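Local coordinates for cell division control protein 13 (Saccharomyces cerevisiae, PDB 4HCE) that forms, through its OB2 domain, a dimer required for productive Stn1 binding and efficient telomere maintenance, at residues Gly14-Leu19 against Glu104-Leu109; Glu66-Thr71 against Met120-Leu125. All coordinates share one frame; numbering follows the deposited sequence.

Contact 1: Gly14-Leu19 against Glu104-Leu109; sequences GSVERL and EVERIL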
loop_
_atom_site.group_PDB
_atom_site.type_symbol
_atom_site.label_atom_id
_atom_site.label_comp_id
_atom_site.label_asym_id
_atom_site.label_seq_id
_atom_site.Cartn_x
_atom_site.Cartn_y
_atom_site.Cartn_z
ATOM N N GLY B 14 -10.603 5.892 -14.591
ATOM C CA GLY B 14 -11.744 6.704 -14.969
ATOM C C GLY B 14 -12.968 6.435 -14.093
ATOM O O GLY B 14 -13.817 7.331 -13.917
ATOM N N SER B 15 -13.079 5.211 -13.542
ATOM C CA SER B 15 -14.248 4.832 -12.750
ATOM C C SER B 15 -14.416 5.729 -11.545
ATOM O O SER B 15 -13.444 6.054 -10.856
ATOM C CB SER B 15 -14.185 3.392 -12.238
ATOM O OG SER B 15 -13.966 2.480 -13.269
ATOM N N VAL B 16 -15.662 6.081 -11.270
ATOM C CA VAL B 16 -16.008 6.804 -10.054
ATOM C C VAL B 16 -17.041 5.972 -9.275
ATOM O O VAL B 16 -18.093 5.596 -9.812
ATOM C CB VAL B 16 -16.537 8.238 -10.382
ATOM C CG1 VAL B 16 -16.822 9.033 -9.116
ATOM C CG2 VAL B 16 -15.539 8.994 -11.245
ATOM N N GLU B 17 -16.746 5.709 -8.011
ATOM C CA GLU B 17 -17.674 4.979 -7.145
ATOM C C GLU B 17 -18.039 5.740 -5.886
ATOM O O GLU B 17 -17.196 6.413 -5.269
ATOM C CB GLU B 17 -17.120 3.595 -6.754
ATOM C CG GLU B 17 -16.932 2.632 -7.928
ATOM C CD GLU B 17 -18.244 2.065 -8.510
ATOM O OE1 GLU B 17 -19.303 2.132 -7.851
ATOM O OE2 GLU B 17 -18.219 1.541 -9.652
ATOM N N ARG B 18 -19.300 5.597 -5.488
ATOM C CA ARG B 18 -19.743 6.085 -4.201
ATOM C C ARG B 18 -19.826 4.935 -3.204
ATOM O O ARG B 18 -20.523 3.949 -3.432
ATOM C CB ARG B 18 -21.090 6.791 -4.301
ATOM C CG ARG B 18 -21.538 7.426 -2.985
ATOM C CD ARG B 18 -22.814 8.219 -3.178
ATOM N NE ARG B 18 -22.589 9.272 -4.163
ATOM C CZ ARG B 18 -23.545 9.906 -4.838
ATOM N NH1 ARG B 18 -24.829 9.607 -4.631
ATOM N NH2 ARG B 18 -23.206 10.849 -5.717
ATOM N N LEU B 19 -19.103 5.061 -2.102
ATOM C CA LEU B 19 -19.134 4.026 -1.089
ATOM C C LEU B 19 -19.595 4.626 0.215
ATOM O O LEU B 19 -19.364 5.809 0.502
ATOM C CB LEU B 19 -17.755 3.347 -0.938
ATOM C CG LEU B 19 -17.055 2.852 -2.230
ATOM C CD1 LEU B 19 -15.613 2.503 -1.968
ATOM C CD2 LEU B 19 -17.728 1.641 -2.855
ATOM N N GLU B 104 -16.687 9.451 -2.279
ATOM C CA GLU B 104 -16.607 9.160 -3.690
ATOM C C GLU B 104 -15.157 8.921 -3.974
ATOM O O GLU B 104 -14.313 9.713 -3.582
ATOM C CB GLU B 104 -17.149 10.291 -4.551
ATOM C CG GLU B 104 -18.644 10.195 -4.719
ATOM C CD GLU B 104 -19.225 11.341 -5.502
ATOM O OE1 GLU B 104 -20.478 11.404 -5.574
ATOM O OE2 GLU B 104 -18.437 12.168 -6.034
ATOM N N VAL B 105 -14.873 7.815 -4.642
ATOM C CA VAL B 105 -13.502 7.468 -4.965
ATOM C C VAL B 105 -13.366 7.411 -6.474
ATOM O O VAL B 105 -14.337 7.107 -7.188
ATOM C CB VAL B 105 -13.033 6.153 -4.288
ATOM C CG1 VAL B 105 -13.038 6.307 -2.774
ATOM C CG2 VAL B 105 -13.890 4.958 -4.692
ATOM N N GLU B 106 -12.155 7.716 -6.946
ATOM C CA GLU B 106 -11.881 7.769 -8.354
ATOM C C GLU B 106 -10.654 6.946 -8.654
ATOM O O GLU B 106 -9.630 7.114 -8.012
ATOM C CB GLU B 106 -11.656 9.207 -8.801
ATOM C CG GLU B 106 -11.542 9.333 -10.307
ATOM C CD GLU B 106 -11.352 10.761 -10.801
ATOM O OE1 GLU B 106 -11.349 10.920 -12.039
ATOM O OE2 GLU B 106 -11.204 11.719 -9.992
ATOM N N ARG B 107 -10.778 6.072 -9.653
ATOM C CA ARG B 107 -9.713 5.211 -10.093
ATOM C C ARG B 107 -8.776 6.059 -10.966
ATOM O O ARG B 107 -9.184 6.552 -12.037
ATOM C CB ARG B 107 -10.314 4.065 -10.930
ATOM C CG ARG B 107 -9.381 2.898 -11.157
ATOM C CD ARG B 107 -9.085 2.263 -9.803
ATOM N NE ARG B 107 -8.487 0.954 -9.949
ATOM C CZ ARG B 107 -7.949 0.248 -8.968
ATOM N NH1 ARG B 107 -7.910 0.713 -7.723
ATOM N NH2 ARG B 107 -7.451 -0.938 -9.250
ATOM N N ILE B 108 -7.532 6.220 -10.521
ATOM C CA ILE B 108 -6.559 7.044 -11.248
ATOM C C ILE B 108 -5.306 6.229 -11.573
ATOM O O ILE B 108 -5.016 5.220 -10.929
ATOM C CB ILE B 108 -6.150 8.318 -10.451
ATOM C CG1 ILE B 108 -5.537 7.942 -9.088
ATOM C CG2 ILE B 108 -7.320 9.288 -10.289
ATOM C CD1 ILE B 108 -4.734 9.074 -8.468
ATOM N N LEU B 109 -4.588 6.670 -12.595
ATOM C CA LEU B 109 -3.267 6.168 -12.892
ATOM C C LEU B 109 -2.328 7.066 -12.116
ATOM O O LEU B 109 -2.203 8.271 -12.389
ATOM C CB LEU B 109 -2.986 6.226 -14.390
ATOM C CG LEU B 109 -1.604 5.790 -14.868
ATOM C CD1 LEU B 109 -1.411 4.290 -14.743
ATOM C CD2 LEU B 109 -1.413 6.236 -16.308
HETATM O O HOH W 1 -12.843 10.108 -14.273
#
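Glu104 and Arg18 lie side by side on one face of an antiparallel strand pair, pointing the same way. Along Glu104, CB first meets the backbone, 3.9 Å from Glu17 O. CG stands anti to the carbonyl carbon (chi1 -85°), 4.1 Å from Arg18 NE, and the chain runs extended from there to the carboxylate. OE1 takes the salt bridge, with Arg18 NH2 at 2.8 Å in a fairly straight bond nearly along the C-O axis. A second, weak bond reaches the same oxygen from Arg18 NE at 3.3 Å. Both bonds end on one oxygen at the guanidinium edge; the two flat groups are nearly coplanar, 10° apart. OE2 turns to Asn127 ND2 on the next strand. An alanine here would probably leave the Arg18 guanidinium without this countercharge and free to turn, and Asn127 ND2 without this acceptor.

One residue along from the charged pair, Glu17 and Val105 form a hydrogen-bonded pair, with Glu17 N 2.9 Å from Val105 O and Val105 N 2.8 Å from Glu17 O. Beyond the strand start the pairing continues through Arg107, whose N meets Ser15 O at 2.9 Å and whose O accepts Gly14 N. A water gives hydrogen bonds to Gly14 O and Glu106 OE1, tying the loop end to the sheet. On the face of Glu17 and Val105, Leu19 CD1 packs on Val105 CG2 at 4.1 Å, the side chains crossing at about a right angle. Pairing of the first strand with the fourth is what closes the barrel of an OB fold.

Contact 2: Glu66-Thr71 against Met120-Leu125; sequences EIVIPT and MAVWSL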
loop_
_atom_site.group_PDB
_atom_site.type_symbol
_atom_site.label_atom_id
_atom_site.label_comp_id
_atom_site.label_asym_id
_atom_site.label_seq_id
_atom_site.Cartn_x
_atom_site.Cartn_y
_atom_site.Cartn_z
ATOM N N GLU B 66 -8.348 0.172 -0.233
ATOM C CA GLU B 66 -7.338 1.181 0.018
ATOM C C GLU B 66 -7.676 2.466 -0.777
ATOM O O GLU B 66 -7.957 2.427 -1.961
ATOM C CB GLU B 66 -5.960 0.622 -0.375
ATOM C CG GLU B 66 -4.887 1.690 -0.500
ATOM C CD GLU B 66 -3.695 1.234 -1.349
ATOM O OE1 GLU B 66 -3.589 1.603 -2.574
ATOM O OE2 GLU B 66 -2.876 0.489 -0.781
ATOM N N ILE B 67 -7.637 3.609 -0.116
ATOM C CA ILE B 67 -7.879 4.891 -0.776
ATOM C C ILE B 67 -6.658 5.776 -0.523
ATOM O O ILE B 67 -6.304 6.046 0.632
ATOM C CB ILE B 67 -9.124 5.591 -0.213
ATOM C CG1 ILE B 67 -10.365 4.678 -0.278
ATOM C CG2 ILE B 67 -9.374 6.904 -0.948
ATOM C CD1 ILE B 67 -11.543 5.194 0.545
ATOM N N VAL B 68 -6.016 6.214 -1.602
ATOM C CA VAL B 68 -4.864 7.070 -1.489
ATOM C C VAL B 68 -5.295 8.521 -1.560
ATOM O O VAL B 68 -6.188 8.880 -2.359
ATOM C CB VAL B 68 -3.729 6.740 -2.518
ATOM C CG1 VAL B 68 -3.451 5.246 -2.579
ATOM C CG2 VAL B 68 -4.078 7.217 -3.909
ATOM N N ILE B 69 -4.705 9.321 -0.666
ATOM C CA ILE B 69 -4.683 10.789 -0.750
ATOM C C ILE B 69 -3.291 11.082 -1.309
ATOM O O ILE B 69 -2.305 11.040 -0.574
ATOM C CB ILE B 69 -4.813 11.479 0.630
ATOM C CG1 ILE B 69 -5.718 10.687 1.582
ATOM C CG2 ILE B 69 -5.272 12.930 0.477
ATOM C CD1 ILE B 69 -7.206 10.769 1.305
ATOM N N PRO B 70 -3.199 11.342 -2.618
ATOM C CA PRO B 70 -1.920 11.313 -3.367
ATOM C C PRO B 70 -0.851 12.410 -3.116
ATOM O O PRO B 70 0.343 12.147 -3.321
ATOM C CB PRO B 70 -2.348 11.313 -4.844
ATOM C CG PRO B 70 -3.808 11.619 -4.872
ATOM C CD PRO B 70 -4.373 11.611 -3.476
ATOM N N THR B 71 -1.238 13.615 -2.707
ATOM C CA THR B 71 -0.238 14.680 -2.492
ATOM C C THR B 71 -0.433 15.322 -1.110
ATOM O O THR B 71 -1.530 15.260 -0.535
ATOM C CB THR B 71 -0.367 15.793 -3.566
ATOM O OG1 THR B 71 -1.690 16.328 -3.501
ATOM C CG2 THR B 71 -0.128 15.261 -4.980
ATOM N N MET B 120 0.685 2.973 -11.222
ATOM C CA MET B 120 -0.269 1.923 -10.867
ATOM C C MET B 120 -1.677 2.466 -10.770
ATOM O O MET B 120 -1.865 3.670 -10.670
ATOM C CB MET B 120 0.149 1.150 -9.606
ATOM C CG MET B 120 0.629 1.983 -8.443
ATOM S SD MET B 120 1.654 0.957 -7.365
ATOM C CE MET B 120 2.259 2.208 -6.240
ATOM N N ALA B 121 -2.668 1.585 -10.847
ATOM C CA ALA B 121 -4.063 2.024 -10.701
ATOM C C ALA B 121 -4.389 1.978 -9.225
ATOM O O ALA B 121 -4.163 0.979 -8.580
ATOM C CB ALA B 121 -5.021 1.141 -11.485
ATOM N N VAL B 122 -4.893 3.081 -8.692
ATOM C CA VAL B 122 -5.276 3.145 -7.292
ATOM C C VAL B 122 -6.594 3.900 -7.221
ATOM O O VAL B 122 -6.984 4.574 -8.188
ATOM C CB VAL B 122 -4.209 3.867 -6.436
ATOM C CG1 VAL B 122 -2.875 3.102 -6.438
ATOM C CG2 VAL B 122 -3.997 5.294 -6.927
ATOM N N TRP B 123 -7.276 3.760 -6.082
ATOM C CA TRP B 123 -8.402 4.596 -5.743
ATOM C C TRP B 123 -7.925 5.856 -5.065
ATOM O O TRP B 123 -7.177 5.806 -4.083
ATOM C CB TRP B 123 -9.347 3.834 -4.809
ATOM C CG TRP B 123 -10.095 2.739 -5.518
ATOM C CD1 TRP B 123 -9.947 1.364 -5.366
ATOM C CD2 TRP B 123 -11.133 2.903 -6.547
ATOM N NE1 TRP B 123 -10.806 0.682 -6.200
ATOM C CE2 TRP B 123 -11.563 1.545 -6.917
ATOM C CE3 TRP B 123 -11.733 3.987 -7.156
ATOM C CZ2 TRP B 123 -12.543 1.321 -7.874
ATOM C CZ3 TRP B 123 -12.728 3.752 -8.107
ATOM C CH2 TRP B 123 -13.107 2.452 -8.473
ATOM N N SER B 124 -8.344 7.011 -5.558
ATOM C CA SER B 124 -8.056 8.229 -4.824
ATOM C C SER B 124 -9.311 8.897 -4.296
ATOM O O SER B 124 -10.376 8.733 -4.867
ATOM C CB SER B 124 -7.289 9.215 -5.686
ATOM O OG SER B 124 -8.142 9.641 -6.712
ATOM N N LEU B 125 -9.168 9.673 -3.227
ATOM C CA LEU B 125 -10.305 10.298 -2.594
ATOM C C LEU B 125 -10.825 11.481 -3.381
ATOM O O LEU B 125 -10.188 12.520 -3.434
ATOM C CB LEU B 125 -9.946 10.761 -1.176
ATOM C CG LEU B 125 -11.105 11.256 -0.316
ATOM C CD1 LEU B 125 -12.425 10.626 -0.764
ATOM C CD2 LEU B 125 -10.820 10.899 1.128
HETATM O O HOH W 2 -6.253 1.882 -4.268
#
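Val68 and Ser124 pair in parallel, joining the third and fifth strands as expected of an OB fold. Both backbone bonds of the pair belong to Val68: its N gives a straight one to Trp123 O at 2.8 Å, and its O accepts a longer, more bent one from Leu125 N at 3.2 Å. The axes of the two segments, 66-69 and 120-125, run 63° apart, and toward Glu66 a water fills in, accepting from Trp123 N and donating to Glu66 O and OE1. Trp123 CB rests 3.5 Å from Glu66 O, which lies near the plane of the indole at its edge.

With CG1 of Val68 anti to the carbonyl carbon (chi1 -46°), CG2 falls in the crowded position between backbone N and carbonyl carbon, where it meets Val122 CG2 at 3.6 Å, the two valines crossing at about a right angle. Ile69 and Leu125 lie alongside, pointing the same way, with CD1 of Ile69 3.6 Å from CD2 of Leu125. Ile67 CG2 comes in 3.9 Å from Leu125 CB.

Helix 72-79, capped at its start by Thr71, packs on Ile69 through Ile75 and Leu78, while Arg74 bonds to Leu125 O. Strand 42-47 flanks 65-69, and strand 101-110 flanks 120-129.

The two contacts are centred about 9 Å apart in the five-stranded barrel of the OB fold, ordered 16-27, 42-47, 65-69, 120-129, 101-110. Along the chain their segments alternate: 14-19, 66-71, 104-109, 120-125. Contact 1 closes the sheet at its first and last strands, whereas contact 2 lies nearer the domain centre. Strands 101-110 and 120-129 join them as antiparallel neighbours, with Glu106 bonded to Ser124 and Ile108 to Val122; Arg107 makes a cation-pi contact with Trp123. Both contacts also reach the second subunit, where Arg107 and Ala121 pack on Val59 and Val57 of that chain, so these strands contribute to the dimer.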